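Local coordinates for glycerophosphoryl diester phosphodiesterase (Agrobacterium tumefaciens str. C58, PDB 3KS6), which belongs to the glycerophosphoryl diester phosphodiesterase family of TIM-barrel proteins and binds a magnesium ion, at residues E35-P40 against V48-T53; K71-T76 against P85-E90; T3-H8 against L236-R241; A211-S216 against T230-T235. All blocks are in the same frame, centred on the assembly; numbering follows the deposited sequence.

Contact 1 (E35-P40 against V48-T53); sequences EFDLHP and VHHDPT. With MG (magnesium ion), chain F.
This contact holds part of the magnesium site of the barrel, where D37 and H39 of strand 33-40 meet H49, H50 and P52 in the chain leaving strand 46-48. L38 and V48 form an antiparallel non-hydrogen-bonded pair. Past this pair, H49 N donates to D37 O (3.2 Å), and the CA-H of V48 approaches the same oxygen. V48 also packs its two methyls on the strand: CG1 meets F36 CB, and CG2 meets L38 CD2.

H39 turns its ring onto the loop. Its CG lies beside the backbone N, anti to the carbonyl carbon (chi1 -63°). H39 NE2 donates to H50 O at 2.8 Å in a fairly straight bond (161° at the hydrogen). The oxygen lies close to the ring plane, while NE2 stands above the carbonyl plane of H50. P52 CA lies over one face of the H39 ring, offset toward its rim, in a CH-pi contact 3.7 Å from the centroid. H39 ND1 is bonded to Y115 OH, so both ring nitrogens are held.

The metal lies on the D37 side. E35 OE2 and D37 OD1 each bind magnesium at 2.1 Å, and E105 is the third protein ligand. Water 1 is also on the metal and donates to E35 OE1 and D37 OD2. The H50 ring presents CD2 to D37 OD2 (3.4 Å), its plane 62° from the carboxylate.

The chemistry implies a tethered loop. H39 and K107 both bond to H50 O, which fixes the H50 backbone next to a metal-binding carboxylate.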
loop_
_atom_site.group_PDB
_atom_site.type_symbol
_atom_site.label_atom_id
_atom_site.label_comp_id
_atom_site.label_asym_id
_atom_site.label_seq_id
_atom_site.Cartn_x
_atom_site.Cartn_y
_atom_site.Cartn_z
ATOM N N GLU A 35 -4.793 1.578 -0.079
ATOM C CA GLU A 35 -3.349 1.535 -0.276
ATOM C C GLU A 35 -2.938 2.440 -1.443
ATOM O O GLU A 35 -3.616 2.475 -2.457
ATOM C CB GLU A 35 -2.846 0.098 -0.495
ATOM C CG GLU A 35 -1.289 -0.004 -0.411
ATOM C CD GLU A 35 -0.548 0.196 -1.733
ATOM O OE1 GLU A 35 -1.172 0.286 -2.791
ATOM O OE2 GLU A 35 0.705 0.287 -1.705
ATOM N N PHE A 36 -1.804 3.123 -1.309
ATOM C CA PHE A 36 -1.268 3.964 -2.364
ATOM C C PHE A 36 0.217 4.208 -2.134
ATOM O O PHE A 36 0.724 4.023 -1.025
ATOM C CB PHE A 36 -2.037 5.305 -2.401
ATOM C CG PHE A 36 -1.957 6.057 -1.102
ATOM C CD1 PHE A 36 -2.827 5.737 -0.066
ATOM C CD2 PHE A 36 -0.972 7.017 -0.888
ATOM C CE1 PHE A 36 -2.754 6.371 1.132
ATOM C CE2 PHE A 36 -0.886 7.671 0.324
ATOM C CZ PHE A 36 -1.798 7.366 1.339
ATOM N N ASP A 37 0.886 4.629 -3.206
ATOM C CA ASP A 37 2.334 4.878 -3.228
ATOM C C ASP A 37 2.521 6.367 -3.566
ATOM O O ASP A 37 1.675 6.976 -4.194
ATOM C CB ASP A 37 2.992 4.031 -4.319
ATOM C CG ASP A 37 2.391 2.640 -4.430
ATOM O OD1 ASP A 37 2.678 1.771 -3.561
ATOM O OD2 ASP A 37 1.620 2.410 -5.388
ATOM N N LEU A 38 3.650 6.934 -3.170
ATOM C CA LEU A 38 3.880 8.371 -3.316
ATOM C C LEU A 38 5.247 8.620 -3.905
ATOM O O LEU A 38 6.177 7.861 -3.624
ATOM C CB LEU A 38 3.792 9.067 -1.932
ATOM C CG LEU A 38 2.486 8.994 -1.104
ATOM C CD1 LEU A 38 2.653 9.683 0.296
ATOM C CD2 LEU A 38 1.338 9.605 -1.880
ATOM N N HIS A 39 5.373 9.697 -4.694
ATOM C CA HIS A 39 6.652 10.161 -5.262
ATOM C C HIS A 39 6.765 11.683 -5.212
ATOM O O HIS A 39 5.753 12.391 -5.316
ATOM C CB HIS A 39 6.774 9.710 -6.721
ATOM C CG HIS A 39 6.796 8.226 -6.888
ATOM N ND1 HIS A 39 7.957 7.485 -6.831
ATOM C CD2 HIS A 39 5.786 7.343 -7.038
ATOM C CE1 HIS A 39 7.654 6.207 -6.974
ATOM N NE2 HIS A 39 6.344 6.097 -7.097
ATOM N N PRO A 40 7.982 12.205 -5.027
ATOM C CA PRO A 40 8.161 13.645 -5.074
ATOM C C PRO A 40 8.275 14.154 -6.493
ATOM O O PRO A 40 8.746 13.414 -7.348
ATOM C CB PRO A 40 9.486 13.836 -4.347
ATOM C CG PRO A 40 10.251 12.584 -4.649
ATOM C CD PRO A 40 9.241 11.504 -4.752
ATOM N N VAL A 48 0.526 10.927 -6.083
ATOM C CA VAL A 48 0.075 9.567 -5.808
ATOM C C VAL A 48 0.182 8.770 -7.134
ATOM O O VAL A 48 -0.538 9.013 -8.090
ATOM C CB VAL A 48 -1.387 9.555 -5.311
ATOM C CG1 VAL A 48 -1.840 8.150 -4.972
ATOM C CG2 VAL A 48 -1.557 10.498 -4.095
ATOM N N HIS A 49 1.134 7.854 -7.189
ATOM C CA HIS A 49 1.440 7.082 -8.405
ATOM C C HIS A 49 2.253 5.884 -8.003
ATOM O O HIS A 49 3.087 5.979 -7.094
ATOM C CB HIS A 49 2.238 7.948 -9.381
ATOM C CG HIS A 49 2.110 7.523 -10.812
ATOM N ND1 HIS A 49 1.062 7.934 -11.601
ATOM C CD2 HIS A 49 2.893 6.746 -11.606
ATOM C CE1 HIS A 49 1.190 7.430 -12.817
ATOM N NE2 HIS A 49 2.292 6.706 -12.853
ATOM N N HIS A 50 2.066 4.754 -8.686
ATOM C CA HIS A 50 2.832 3.567 -8.331
ATOM C C HIS A 50 4.293 3.632 -8.797
ATOM O O HIS A 50 5.194 3.694 -7.960
ATOM C CB HIS A 50 2.156 2.304 -8.882
ATOM C CG HIS A 50 2.969 1.081 -8.647
ATOM N ND1 HIS A 50 3.488 0.321 -9.678
ATOM C CD2 HIS A 50 3.423 0.535 -7.499
ATOM C CE1 HIS A 50 4.220 -0.648 -9.158
ATOM N NE2 HIS A 50 4.189 -0.545 -7.840
ATOM N N ASP A 51 4.537 3.638 -10.117
ATOM C CA ASP A 51 5.918 3.651 -10.613
ATOM C C ASP A 51 6.562 5.034 -10.408
ATOM O O ASP A 51 5.860 6.049 -10.323
ATOM C CB ASP A 51 5.990 3.322 -12.107
ATOM C CG ASP A 51 5.732 1.868 -12.426
ATOM O OD1 ASP A 51 5.889 0.984 -11.561
ATOM O OD2 ASP A 51 5.376 1.636 -13.593
ATOM N N PRO A 52 7.899 5.089 -10.345
ATOM C CA PRO A 52 8.571 6.372 -10.232
ATOM C C PRO A 52 8.539 7.131 -11.553
ATOM O O PRO A 52 9.022 8.266 -11.614
ATOM C CB PRO A 52 9.998 5.986 -9.830
ATOM C CG PRO A 52 10.187 4.615 -10.375
ATOM C CD PRO A 52 8.850 3.957 -10.317
ATOM N N THR A 53 8.011 6.494 -12.597
ATOM C CA THR A 53 7.850 7.103 -13.913
ATOM C C THR A 53 6.396 7.023 -14.332
ATOM O O THR A 53 5.611 6.194 -13.850
ATOM C CB THR A 53 8.704 6.418 -14.986
ATOM O OG1 THR A 53 8.292 5.057 -15.101
ATOM C CG2 THR A 53 10.224 6.501 -14.660
HETATM MG MG MG F . 2.031 -0.168 -3.219
HETATM O O HOH W 1 0.496 0.132 -4.654
HETATM O O HOH W 2 3.221 -0.935 -4.755
#

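Contact 2 (K71-T76 against P85-E90); sequences KVKTAT and PMTLEE
P85 lays its ring across V72 and A75 at the end of helix 69-74. P85 CB touches V72 CG1 at 3.8 Å, and the two side chains cross at a slant. P85 CD sits against A75 O (3.4 Å), an oxygen that also accepts from H84 ND1. The A75 methyl lies a little farther from the same CD.

K73 supplies the polar half. Its chain bends at chi2 (-85°), which turns CD from the straight course, and it then runs extended to NZ. The ammonium group has two partners across the contact. K73 NZ donates to P85 O at 2.8 Å, with the nitrogen tilted modestly from the carbonyl plane. K73 NZ also forms a salt bridge with E90 OE1 at 2.7 Å, where the two side chains meet tip to tip. This bond uses the syn lone pair of the carboxylate oxygen.

E90 OE1 takes a second donor. T87 N donates to E90 OE1 at 3.1 Å, from above the carboxylate plane. In return, E90 N donates to T87 OG1 (3.2 Å). Two bonds thus hold OE1, and the lysine charge probably steadies the carboxylate.

The reciprocal pair of T87 and E90 is a capping box. T87 is the N-cap residue of helix 88-95, and K73 ties this helix start to the end of helix 69-74.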
loop_
_atom_site.group_PDB
_atom_site.type_symbol
_atom_site.label_atom_id
_atom_site.label_comp_id
_atom_site.label_asym_id
_atom_site.label_seq_id
_atom_site.Cartn_x
_atom_site.Cartn_y
_atom_site.Cartn_z
ATOM N N LYS A 71 3.558 19.645 -14.990
ATOM C CA LYS A 71 3.812 18.727 -16.082
ATOM C C LYS A 71 3.125 17.385 -15.769
ATOM O O LYS A 71 2.388 16.851 -16.597
ATOM C CB LYS A 71 5.319 18.579 -16.328
ATOM C CG LYS A 71 5.696 17.531 -17.377
ATOM C CD LYS A 71 5.032 17.773 -18.721
ATOM N N VAL A 72 3.306 16.894 -14.545
ATOM C CA VAL A 72 2.651 15.640 -14.123
ATOM C C VAL A 72 1.146 15.731 -14.317
ATOM O O VAL A 72 0.505 14.792 -14.805
ATOM C CB VAL A 72 2.977 15.295 -12.642
ATOM C CG1 VAL A 72 2.105 14.121 -12.141
ATOM C CG2 VAL A 72 4.438 14.976 -12.481
ATOM N N LYS A 73 0.584 16.883 -13.969
ATOM C CA LYS A 73 -0.847 17.105 -14.075
ATOM C C LYS A 73 -1.372 17.141 -15.499
ATOM O O LYS A 73 -2.570 17.039 -15.681
ATOM C CB LYS A 73 -1.261 18.372 -13.307
ATOM C CG LYS A 73 -1.356 18.160 -11.788
ATOM C CD LYS A 73 -2.737 17.601 -11.428
ATOM C CE LYS A 73 -2.922 17.336 -9.935
ATOM N NZ LYS A 73 -4.205 16.605 -9.757
ATOM N N THR A 74 -0.508 17.286 -16.501
ATOM C CA THR A 74 -0.969 17.182 -17.881
ATOM C C THR A 74 -1.182 15.721 -18.348
ATOM O O THR A 74 -1.855 15.490 -19.363
ATOM C CB THR A 74 -0.019 17.896 -18.871
ATOM O OG1 THR A 74 1.231 17.198 -18.952
ATOM C CG2 THR A 74 0.217 19.355 -18.428
ATOM N N ALA A 75 -0.615 14.751 -17.626
ATOM C CA ALA A 75 -0.776 13.346 -17.970
ATOM C C ALA A 75 -2.200 12.881 -17.739
ATOM O O ALA A 75 -2.873 13.358 -16.835
ATOM C CB ALA A 75 0.159 12.501 -17.133
ATOM N N THR A 76 -2.630 11.936 -18.575
ATOM C CA THR A 76 -3.943 11.320 -18.509
ATOM C C THR A 76 -3.725 9.864 -18.101
ATOM O O THR A 76 -2.889 9.175 -18.696
ATOM C CB THR A 76 -4.634 11.369 -19.888
ATOM O OG1 THR A 76 -4.726 12.730 -20.337
ATOM C CG2 THR A 76 -6.023 10.766 -19.827
ATOM N N PRO A 85 -3.105 12.408 -12.617
ATOM C CA PRO A 85 -2.534 12.007 -11.338
ATOM C C PRO A 85 -2.877 12.958 -10.193
ATOM O O PRO A 85 -2.923 14.186 -10.389
ATOM C CB PRO A 85 -1.023 12.010 -11.595
ATOM C CG PRO A 85 -0.895 11.734 -13.056
ATOM C CD PRO A 85 -2.101 12.400 -13.700
HETATM N N MSE A 86 -3.121 12.387 -9.020
HETATM C CA MSE A 86 -3.468 13.154 -7.812
HETATM C C MSE A 86 -2.262 13.547 -6.976
HETATM O O MSE A 86 -1.200 12.889 -7.011
HETATM C CB MSE A 86 -4.385 12.345 -6.887
HETATM C CG MSE A 86 -5.665 11.809 -7.500
HETATM SE SE MSE A 86 -6.848 11.102 -6.115
HETATM C CE MSE A 86 -7.594 12.669 -5.382
ATOM N N THR A 87 -2.445 14.623 -6.201
ATOM C CA THR A 87 -1.519 14.987 -5.155
ATOM C C THR A 87 -1.973 14.323 -3.851
ATOM O O THR A 87 -3.132 13.896 -3.716
ATOM C CB THR A 87 -1.444 16.527 -4.931
ATOM O OG1 THR A 87 -2.733 17.004 -4.515
ATOM C CG2 THR A 87 -0.964 17.243 -6.190
ATOM N N LEU A 88 -1.056 14.217 -2.893
ATOM C CA LEU A 88 -1.409 13.682 -1.585
ATOM C C LEU A 88 -2.564 14.525 -0.981
ATOM O O LEU A 88 -3.545 13.978 -0.438
ATOM C CB LEU A 88 -0.181 13.657 -0.646
ATOM C CG LEU A 88 -0.386 13.177 0.804
ATOM C CD1 LEU A 88 -1.068 11.792 0.884
ATOM C CD2 LEU A 88 0.945 13.209 1.575
ATOM N N GLU A 89 -2.474 15.848 -1.089
ATOM C CA GLU A 89 -3.506 16.735 -0.538
ATOM C C GLU A 89 -4.899 16.430 -1.084
ATOM O O GLU A 89 -5.913 16.390 -0.350
ATOM C CB GLU A 89 -3.147 18.207 -0.843
ATOM C CG GLU A 89 -4.263 19.181 -0.446
ATOM C CD GLU A 89 -4.000 20.644 -0.804
ATOM O OE1 GLU A 89 -3.177 20.925 -1.701
ATOM O OE2 GLU A 89 -4.657 21.503 -0.167
ATOM N N GLU A 90 -4.965 16.241 -2.392
ATOM C CA GLU A 90 -6.229 15.912 -3.050
ATOM C C GLU A 90 -6.769 14.571 -2.556
ATOM O O GLU A 90 -7.977 14.434 -2.335
ATOM C CB GLU A 90 -6.032 15.909 -4.556
ATOM C CG GLU A 90 -5.808 17.318 -5.108
ATOM C CD GLU A 90 -5.227 17.358 -6.550
ATOM O OE1 GLU A 90 -4.865 16.318 -7.134
ATOM O OE2 GLU A 90 -5.107 18.477 -7.082
#

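Contact 3 (T3-H8 against L236-R241); sequences TRIASH and LAIALR. With ACT (acetate ion), chain H.
I5 reaches from strand 4-8 to A237, I238 and R241 of helix 234-249, and it has the largest share of the contact. I5 CB stands at the margin, 4.2 Å from R241 NH1. From there the side chain splits. CG2 goes to the A237 methyl. I5 CG1 lies beside the backbone N, anti to the carbonyl carbon (chi1 -68°), and comes within 3.7 Å of R241 NH1. I5 CD1, at the tip, sits over the centre of the R241 guanidinium, 3.5 Å above its plane. I5 CD1 also touches A237 CB at 3.9 Å and I238 CG1 at 4.0 Å.

R241 comes to meet it tip to tip. Its chain bends at chi3 (65°), which turns NE out of the straight course. R241 NH1 donates to T3 O at 2.9 Å, on a lone pair in the carbonyl plane, and the oxygen also lies in the guanidinium plane. NH1 has a second partner in E32, with which it forms a salt bridge. The flat group thus takes T3 O at its edge and a methyl over one face. E32 OE1 also accepts from I5 N, which ties the strand to the same carboxylate.

Helix 234-249 runs nearly antiparallel to strand 4-8, with the local axes 9.5 Å apart. The strand lies between strands 33-40 and 228-231 of the barrel sheet. F229 and L31 also touch I5, and L222 of helix 215-224 packs on R241.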
loop_
_atom_site.group_PDB
_atom_site.type_symbol
_atom_site.label_atom_id
_atom_site.label_comp_id
_atom_site.label_asym_id
_atom_site.label_seq_id
_atom_site.Cartn_x
_atom_site.Cartn_y
_atom_site.Cartn_z
ATOM N N THR A 3 -9.827 -10.215 9.459
ATOM C CA THR A 3 -8.944 -9.983 8.324
ATOM C C THR A 3 -9.395 -8.689 7.667
ATOM O O THR A 3 -10.508 -8.606 7.170
ATOM C CB THR A 3 -8.997 -11.141 7.342
ATOM O OG1 THR A 3 -8.475 -12.298 7.990
ATOM C CG2 THR A 3 -8.139 -10.854 6.076
ATOM N N ARG A 4 -8.498 -7.702 7.648
ATOM C CA ARG A 4 -8.780 -6.390 7.099
ATOM C C ARG A 4 -8.509 -6.386 5.594
ATOM O O ARG A 4 -7.686 -7.178 5.090
ATOM C CB ARG A 4 -7.963 -5.315 7.809
ATOM C CG ARG A 4 -8.305 -5.152 9.288
ATOM C CD ARG A 4 -7.189 -4.506 10.104
ATOM N NE ARG A 4 -6.919 -3.122 9.694
ATOM C CZ ARG A 4 -7.672 -2.073 10.026
ATOM N NH1 ARG A 4 -8.761 -2.211 10.774
ATOM N NH2 ARG A 4 -7.336 -0.859 9.603
ATOM N N ILE A 5 -9.254 -5.534 4.894
ATOM C CA ILE A 5 -9.171 -5.383 3.452
ATOM C C ILE A 5 -8.638 -3.993 3.122
ATOM O O ILE A 5 -9.182 -2.977 3.610
ATOM C CB ILE A 5 -10.535 -5.541 2.771
ATOM C CG1 ILE A 5 -11.025 -6.981 2.890
ATOM C CG2 ILE A 5 -10.448 -5.152 1.260
ATOM C CD1 ILE A 5 -12.452 -7.187 2.407
ATOM N N ALA A 6 -7.595 -3.948 2.279
ATOM C CA ALA A 6 -7.043 -2.690 1.786
ATOM C C ALA A 6 -7.189 -2.619 0.270
ATOM O O ALA A 6 -6.801 -3.529 -0.421
ATOM C CB ALA A 6 -5.555 -2.507 2.194
ATOM N N SER A 7 -7.729 -1.518 -0.241
ATOM C CA SER A 7 -7.954 -1.353 -1.668
ATOM C C SER A 7 -6.662 -0.905 -2.353
ATOM O O SER A 7 -6.195 0.200 -2.114
ATOM C CB SER A 7 -9.029 -0.300 -1.875
ATOM O OG SER A 7 -9.270 0.006 -3.230
ATOM N N HIS A 8 -6.109 -1.770 -3.214
ATOM C CA HIS A 8 -4.782 -1.572 -3.819
ATOM C C HIS A 8 -4.848 -0.496 -4.872
ATOM O O HIS A 8 -5.504 -0.655 -5.889
ATOM C CB HIS A 8 -4.271 -2.898 -4.397
ATOM C CG HIS A 8 -2.836 -2.873 -4.852
ATOM N ND1 HIS A 8 -2.449 -3.193 -6.145
ATOM C CD2 HIS A 8 -1.694 -2.601 -4.173
ATOM C CE1 HIS A 8 -1.135 -3.079 -6.240
ATOM N NE2 HIS A 8 -0.645 -2.758 -5.055
ATOM N N LEU A 236 -15.116 -7.274 -4.850
ATOM C CA LEU A 236 -15.140 -8.735 -4.733
ATOM C C LEU A 236 -14.651 -9.197 -3.393
ATOM O O LEU A 236 -15.232 -10.091 -2.804
ATOM C CB LEU A 236 -14.292 -9.382 -5.853
ATOM C CG LEU A 236 -14.114 -10.915 -5.786
ATOM C CD1 LEU A 236 -15.481 -11.613 -5.943
ATOM C CD2 LEU A 236 -13.106 -11.418 -6.815
ATOM N N ALA A 237 -13.588 -8.585 -2.893
ATOM C CA ALA A 237 -13.031 -8.961 -1.613
ATOM C C ALA A 237 -14.054 -8.747 -0.495
ATOM O O ALA A 237 -14.168 -9.577 0.397
ATOM C CB ALA A 237 -11.760 -8.156 -1.310
ATOM N N ILE A 238 -14.748 -7.632 -0.542
ATOM C CA ILE A 238 -15.789 -7.343 0.468
ATOM C C ILE A 238 -16.855 -8.417 0.431
ATOM O O ILE A 238 -17.264 -8.932 1.480
ATOM C CB ILE A 238 -16.384 -5.957 0.278
ATOM C CG1 ILE A 238 -15.328 -4.915 0.702
ATOM C CG2 ILE A 238 -17.684 -5.767 1.127
ATOM C CD1 ILE A 238 -15.627 -3.464 0.340
ATOM N N ALA A 239 -17.309 -8.760 -0.767
ATOM C CA ALA A 239 -18.343 -9.810 -0.972
ATOM C C ALA A 239 -17.903 -11.164 -0.450
ATOM O O ALA A 239 -18.647 -11.850 0.271
ATOM C CB ALA A 239 -18.684 -9.937 -2.444
ATOM N N LEU A 240 -16.700 -11.574 -0.831
ATOM C CA LEU A 240 -16.162 -12.848 -0.361
ATOM C C LEU A 240 -15.984 -12.872 1.145
ATOM O O LEU A 240 -16.233 -13.910 1.784
ATOM C CB LEU A 240 -14.820 -13.137 -1.051
ATOM C CG LEU A 240 -14.888 -13.587 -2.496
ATOM C CD1 LEU A 240 -13.511 -13.729 -3.108
ATOM C CD2 LEU A 240 -15.641 -14.934 -2.532
ATOM N N ARG A 241 -15.565 -11.745 1.738
ATOM C CA ARG A 241 -15.370 -11.734 3.187
ATOM C C ARG A 241 -16.729 -11.855 3.907
ATOM O O ARG A 241 -16.857 -12.611 4.858
ATOM C CB ARG A 241 -14.618 -10.469 3.639
ATOM C CG ARG A 241 -14.358 -10.445 5.111
ATOM C CD ARG A 241 -13.532 -9.274 5.566
ATOM N NE ARG A 241 -14.222 -8.005 5.357
ATOM C CZ ARG A 241 -13.717 -6.819 5.686
ATOM N NH1 ARG A 241 -12.526 -6.728 6.245
ATOM N NH2 ARG A 241 -14.390 -5.716 5.435
HETATM C C ACT H . 2.574 -4.152 -5.660
HETATM O O ACT H . 1.911 -5.161 -6.026
HETATM O OXT ACT H . 2.093 -3.007 -5.874
HETATM C CH3 ACT H . 3.906 -4.300 -4.992
#

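Contact 4 (A211-S216 against T230-T235); sequences AAHTPS and TTDRPT
H213 and D232 both place CG beside their own backbone N, anti to the carbonyl carbon (chi1 -53° and -79°), and this brings ring and carboxylate together. The two planes are only 4° apart and stack. D232 OD2 stands over the centre of the ring, 3.3 Å above its plane. The opposite face of the ring is covered by A211 C, so the imidazole is sandwiched. Its rotation is set by a bond as well: D232 N donates to H213 ND1 at 2.9 Å, tilted from the ring plane. D232 OD1 turns to other partners, H8 ND1 and T12 OG1.

T231 links the backbones. T231 OG1, anti to the backbone N, donates to A212 O at 2.7 Å. T231 OG1 in turn accepts from R233 N (3.0 Å), which makes an ST turn. A212 is the centre of an inverse gamma turn, and its N donates to T230 O at 3.2 Å.

R233 runs extended from CG to NE past H213 O. R233 NH1 donates to H213 O at 2.8 Å; the oxygen is in the guanidinium plane, but the nitrogen stands above the carbonyl plane.

Both segments span the turn from a strand into a helix. A211-S216 connects strand 206-210 to helix 215-224, with T214 at the N-cap. T230-T235 connects strand 228-231 to helix 234-249, with R233 at the N-cap. Strand 4-8 flanks T230 and T231, and L13 of helix 12-15 packs on D232 and R233.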
loop_
_atom_site.group_PDB
_atom_site.type_symbol
_atom_site.label_atom_id
_atom_site.label_comp_id
_atom_site.label_asym_id
_atom_site.label_seq_id
_atom_site.Cartn_x
_atom_site.Cartn_y
_atom_site.Cartn_z
ATOM N N ALA A 211 -1.153 -8.498 -3.124
ATOM C CA ALA A 211 -1.381 -9.038 -4.477
ATOM C C ALA A 211 -2.500 -10.072 -4.553
ATOM O O ALA A 211 -2.461 -10.950 -5.406
ATOM C CB ALA A 211 -0.062 -9.579 -5.139
ATOM N N ALA A 212 -3.500 -9.953 -3.665
ATOM C CA ALA A 212 -4.633 -10.896 -3.610
ATOM C C ALA A 212 -5.737 -10.372 -4.512
ATOM O O ALA A 212 -6.677 -9.744 -4.053
ATOM C CB ALA A 212 -5.123 -11.040 -2.225
ATOM N N HIS A 213 -5.607 -10.632 -5.803
ATOM C CA HIS A 213 -6.493 -10.035 -6.814
ATOM C C HIS A 213 -7.598 -10.947 -7.363
ATOM O O HIS A 213 -8.595 -10.437 -7.891
ATOM C CB HIS A 213 -5.648 -9.517 -7.969
ATOM C CG HIS A 213 -4.548 -8.601 -7.547
ATOM N ND1 HIS A 213 -4.702 -7.625 -6.583
ATOM C CD2 HIS A 213 -3.268 -8.518 -7.959
ATOM C CE1 HIS A 213 -3.568 -6.964 -6.440
ATOM N NE2 HIS A 213 -2.675 -7.494 -7.259
ATOM N N THR A 214 -7.471 -12.261 -7.180
ATOM C CA THR A 214 -8.463 -13.247 -7.654
ATOM C C THR A 214 -9.268 -13.886 -6.518
ATOM O O THR A 214 -8.846 -13.861 -5.359
ATOM C CB THR A 214 -7.741 -14.412 -8.398
ATOM O OG1 THR A 214 -7.044 -15.216 -7.443
ATOM C CG2 THR A 214 -6.738 -13.882 -9.451
ATOM N N PRO A 215 -10.427 -14.498 -6.838
ATOM C CA PRO A 215 -11.193 -15.137 -5.805
ATOM C C PRO A 215 -10.445 -16.159 -5.011
ATOM O O PRO A 215 -10.638 -16.220 -3.795
ATOM C CB PRO A 215 -12.342 -15.824 -6.586
ATOM C CG PRO A 215 -12.500 -15.006 -7.781
ATOM C CD PRO A 215 -11.122 -14.546 -8.136
ATOM N N SER A 216 -9.627 -16.987 -5.670
ATOM C CA SER A 216 -8.888 -18.023 -4.956
ATOM C C SER A 216 -7.879 -17.387 -3.980
ATOM O O SER A 216 -7.707 -17.870 -2.860
ATOM C CB SER A 216 -8.168 -18.971 -5.927
ATOM O OG SER A 216 -7.507 -18.243 -6.939
ATOM N N THR A 230 -3.915 -6.522 0.645
ATOM C CA THR A 230 -4.254 -5.566 -0.402
ATOM C C THR A 230 -4.818 -6.316 -1.617
ATOM O O THR A 230 -4.452 -7.455 -1.906
ATOM C CB THR A 230 -3.094 -4.728 -0.847
ATOM O OG1 THR A 230 -2.054 -5.580 -1.358
ATOM C CG2 THR A 230 -2.595 -3.812 0.345
ATOM N N THR A 231 -5.765 -5.668 -2.295
ATOM C CA THR A 231 -6.450 -6.256 -3.460
ATOM C C THR A 231 -6.821 -5.230 -4.502
ATOM O O THR A 231 -7.276 -4.126 -4.201
ATOM C CB THR A 231 -7.754 -7.036 -3.052
ATOM O OG1 THR A 231 -8.405 -7.642 -4.203
ATOM C CG2 THR A 231 -8.741 -6.115 -2.304
ATOM N N ASP A 232 -6.645 -5.618 -5.755
ATOM C CA ASP A 232 -7.096 -4.828 -6.897
ATOM C C ASP A 232 -8.587 -4.985 -7.171
ATOM O O ASP A 232 -9.101 -4.313 -8.073
ATOM C CB ASP A 232 -6.339 -5.222 -8.181
ATOM C CG ASP A 232 -4.968 -4.617 -8.264
ATOM O OD1 ASP A 232 -4.675 -3.661 -7.511
ATOM O OD2 ASP A 232 -4.197 -5.098 -9.133
ATOM N N ARG A 233 -9.268 -5.862 -6.409
ATOM C CA ARG A 233 -10.712 -6.093 -6.564
ATOM C C ARG A 233 -11.438 -5.970 -5.208
ATOM O O ARG A 233 -11.980 -6.956 -4.679
ATOM C CB ARG A 233 -10.966 -7.466 -7.200
ATOM C CG ARG A 233 -10.522 -7.546 -8.672
ATOM C CD ARG A 233 -11.155 -8.761 -9.370
ATOM N NE ARG A 233 -10.881 -8.847 -10.825
ATOM C CZ ARG A 233 -9.849 -9.473 -11.407
ATOM N NH1 ARG A 233 -8.887 -10.061 -10.691
ATOM N NH2 ARG A 233 -9.749 -9.498 -12.738
ATOM N N PRO A 234 -11.440 -4.760 -4.657
ATOM C CA PRO A 234 -12.008 -4.523 -3.340
ATOM C C PRO A 234 -13.489 -4.894 -3.232
ATOM O O PRO A 234 -13.924 -5.409 -2.203
ATOM C CB PRO A 234 -11.791 -3.024 -3.138
ATOM C CG PRO A 234 -11.638 -2.440 -4.554
ATOM C CD PRO A 234 -10.869 -3.520 -5.232
ATOM N N THR A 235 -14.240 -4.674 -4.302
ATOM C CA THR A 235 -15.672 -4.965 -4.298
ATOM C C THR A 235 -15.875 -6.467 -4.108
ATOM O O THR A 235 -16.641 -6.887 -3.259
ATOM C CB THR A 235 -16.337 -4.412 -5.569
ATOM O OG1 THR A 235 -16.168 -2.971 -5.620
ATOM C CG2 THR A 235 -17.828 -4.777 -5.583
#

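Overall arrangement
All four contacts reach the barrel sheet. Contacts 1 and 3 are buried; contacts 2 and 4 are partly buried. Contact 1 carries the metal chemistry, and V48 N bonds to M86 O of contact 2, which lies farther out and relies on a salt bridge and a helix cap. Contacts 3 and 4 share helix 234-249, with centres about 7 Å apart. Contact 3 is strand-to-helix packing around a methyl and a guanidinium, whereas contact 4 joins two loops by polar bonds and a stack. Strand 4-8 joins contacts 1, 3 and 4: H8 N bonds to T231 O of contact 4, and S7 O accepts from E35 N of contact 1.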